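Myosin-I heavy chain (Dictyostelium discoideum, PDB 5EJY) is an actin-based class VII motor with ATPase activity, here a MyTH4-FERM unit of its tail, that takes part in early steps of phagocytosis and in adhesion. Local coordinates at residues 462-467 with 478-484. Sequence-based numbering, arbitrary orientation.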
loop_
_atom_site.group_PDB
_atom_site.type_symbol
_atom_site.label_atom_id
_atom_site.label_comp_id
_atom_site.label_asym_id
_atom_site.label_seq_id
_atom_site.Cartn_x
_atom_site.Cartn_y
_atom_site.Cartn_z
ATOM N N SER A 462 -1.113 -19.202 -11.977
ATOM C CA SER A 462 -1.540 -18.963 -10.601
ATOM C C SER A 462 -3.035 -18.681 -10.572
ATOM O O SER A 462 -3.634 -18.399 -11.606
ATOM C CB SER A 462 -0.780 -17.786 -9.981
ATOM O OG SER A 462 -1.065 -16.562 -10.661
ATOM N N ASP A 463 -3.637 -18.777 -9.391
ATOM C CA ASP A 463 -5.028 -18.375 -9.229
ATOM C C ASP A 463 -5.189 -17.594 -7.929
ATOM O O ASP A 463 -4.218 -17.025 -7.430
ATOM C CB ASP A 463 -6.000 -19.569 -9.335
ATOM C CG ASP A 463 -5.703 -20.675 -8.343
ATOM O OD1 ASP A 463 -5.086 -20.422 -7.291
ATOM O OD2 ASP A 463 -6.121 -21.819 -8.608
ATOM N N ASP A 464 -6.401 -17.554 -7.385
ATOM C CA ASP A 464 -6.652 -16.774 -6.175
ATOM C C ASP A 464 -5.943 -17.346 -4.962
ATOM O O ASP A 464 -5.667 -16.625 -3.997
ATOM C CB ASP A 464 -8.155 -16.712 -5.892
ATOM C CG ASP A 464 -8.902 -15.909 -6.932
ATOM O OD1 ASP A 464 -8.294 -14.963 -7.474
ATOM O OD2 ASP A 464 -10.081 -16.224 -7.214
ATOM N N LYS A 465 -5.651 -18.643 -5.007
ATOM C CA LYS A 465 -5.176 -19.350 -3.822
ATOM C C LYS A 465 -3.876 -20.130 -3.993
ATOM O O LYS A 465 -3.375 -20.709 -3.038
ATOM C CB LYS A 465 -6.264 -20.303 -3.322
ATOM C CG LYS A 465 -7.499 -19.587 -2.784
ATOM C CD LYS A 465 -8.535 -20.571 -2.275
ATOM C CE LYS A 465 -8.030 -21.330 -1.060
ATOM N NZ LYS A 465 -9.027 -22.324 -0.575
ATOM N N SER A 466 -3.323 -20.156 -5.199
ATOM C CA SER A 466 -2.162 -21.005 -5.430
ATOM C C SER A 466 -1.276 -20.492 -6.547
ATOM O O SER A 466 -1.681 -19.641 -7.340
ATOM C CB SER A 466 -2.623 -22.423 -5.787
ATOM O OG SER A 466 -3.228 -22.428 -7.074
ATOM N N VAL A 467 -0.060 -21.021 -6.596
ATOM C CA VAL A 467 0.821 -20.829 -7.738
ATOM C C VAL A 467 1.283 -22.219 -8.164
ATOM O O VAL A 467 1.661 -23.038 -7.332
ATOM C CB VAL A 467 2.051 -19.970 -7.395
ATOM C CG1 VAL A 467 2.939 -19.784 -8.631
ATOM C CG2 VAL A 467 1.615 -18.595 -6.843
ATOM N N GLN A 478 1.215 -27.623 -7.169
ATOM C CA GLN A 478 0.269 -26.530 -6.991
ATOM C C GLN A 478 0.354 -26.114 -5.543
ATOM O O GLN A 478 -0.238 -26.746 -4.654
ATOM C CB GLN A 478 -1.166 -26.914 -7.374
ATOM C CG GLN A 478 -2.137 -25.740 -7.212
ATOM C CD GLN A 478 -3.543 -26.060 -7.656
ATOM O OE1 GLN A 478 -3.915 -27.222 -7.779
ATOM N NE2 GLN A 478 -4.336 -25.021 -7.903
ATOM N N ALA A 479 1.152 -25.076 -5.309
ATOM C CA ALA A 479 1.407 -24.583 -3.964
ATOM C C ALA A 479 0.328 -23.598 -3.534
ATOM O O ALA A 479 0.254 -22.487 -4.054
ATOM C CB ALA A 479 2.790 -23.904 -3.891
ATOM N N PHE A 480 -0.498 -24.014 -2.579
ATOM C CA PHE A 480 -1.504 -23.141 -1.996
ATOM C C PHE A 480 -0.875 -22.257 -0.939
ATOM O O PHE A 480 -0.071 -22.709 -0.135
ATOM C CB PHE A 480 -2.649 -23.951 -1.389
ATOM C CG PHE A 480 -3.448 -24.696 -2.417
ATOM C CD1 PHE A 480 -4.439 -24.050 -3.142
ATOM C CD2 PHE A 480 -3.165 -26.017 -2.701
ATOM C CE1 PHE A 480 -5.166 -24.719 -4.105
ATOM C CE2 PHE A 480 -3.899 -26.705 -3.671
ATOM C CZ PHE A 480 -4.898 -26.053 -4.368
ATOM N N THR A 481 -1.256 -20.988 -0.943
ATOM C CA THR A 481 -0.676 -20.044 -0.003
ATOM C C THR A 481 -1.632 -18.877 0.159
ATOM O O THR A 481 -2.377 -18.548 -0.766
ATOM C CB THR A 481 0.709 -19.563 -0.486
ATOM O OG1 THR A 481 1.318 -18.760 0.532
ATOM C CG2 THR A 481 0.590 -18.756 -1.789
ATOM N N GLY A 482 -1.633 -18.270 1.337
ATOM C CA GLY A 482 -2.524 -17.151 1.584
ATOM C C GLY A 482 -2.139 -15.893 0.817
ATOM O O GLY A 482 -2.993 -15.077 0.488
ATOM N N ASP A 483 -0.849 -15.726 0.542
ATOM C CA ASP A 483 -0.371 -14.505 -0.119
ATOM C C ASP A 483 0.161 -14.827 -1.508
ATOM O O ASP A 483 1.365 -14.760 -1.747
ATOM C CB ASP A 483 0.724 -13.847 0.715
ATOM C CG ASP A 483 1.003 -12.384 0.301
ATOM O OD1 ASP A 483 0.640 -11.948 -0.800
ATOM O OD2 ASP A 483 1.617 -11.671 1.091
ATOM N N VAL A 484 -0.744 -15.159 -2.418
ATOM C CA VAL A 484 -0.364 -15.562 -3.777
ATOM C C VAL A 484 0.467 -14.492 -4.482
ATOM O O VAL A 484 1.453 -14.801 -5.148
ATOM C CB VAL A 484 -1.600 -15.912 -4.627
ATOM C CG1 VAL A 484 -1.200 -16.249 -6.072
ATOM C CG2 VAL A 484 -2.345 -17.086 -4.001
HETATM O O HOH W 1 -4.828 -16.766 -1.240
#
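Val467 and Ala479 form an antiparallel hydrogen-bonded pair, Val467 N to Ala479 O at 3.0 Å and Ala479 N to Val467 O at 2.9 Å; a third bond, from Thr481 N to Lys465 O, carries the pairing past the non-hydrogen-bonded pair of Ser466 and Phe480. On the face of that latter pair, Gln478 stretches its chain, CG anti to the backbone N (chi1 -179°), alongside Ser466 and donates from NE2 to Ser466 OG at 2.9 Å, nearly straight and in its own amide plane. Ser466 OG hands its proton on to Asp463 OD1, 2.7 Å away. That oxygen also accepts from Lys465 N, closing an Asx turn, and the two donors come to it from opposite faces of the carboxylate, which ties the turn before strand 466-470 to a single oxygen. With an alanine in place of Gln478, Ser466 OG would probably lose its amide donor and the serine the cover of CG. On the same face, Phe480 CD1 comes within 3.6 Å of Ser466 CB. The hairpin of strands 466-470 and 476-480 belongs to the F3 lobe of the FERM domain, a PH/PTB-like sandwich closed by the C-terminal helix 484-499, and leads through a short loop into that helix, which Asp483 N-caps through Lys486 N. At its start, Val484 sets its two methyls against backbone carbonyls of the turn: CG1 lies 3.4 Å from Asp463 O and CG2 3.4 Å from Asp464 O, while Val467 CG2 packs on Val484 CG1 at 3.7 Å. Val467 also reaches Leu487 and Val488, and Phe480 pairs by backbone with Glu415 of strand 410-415.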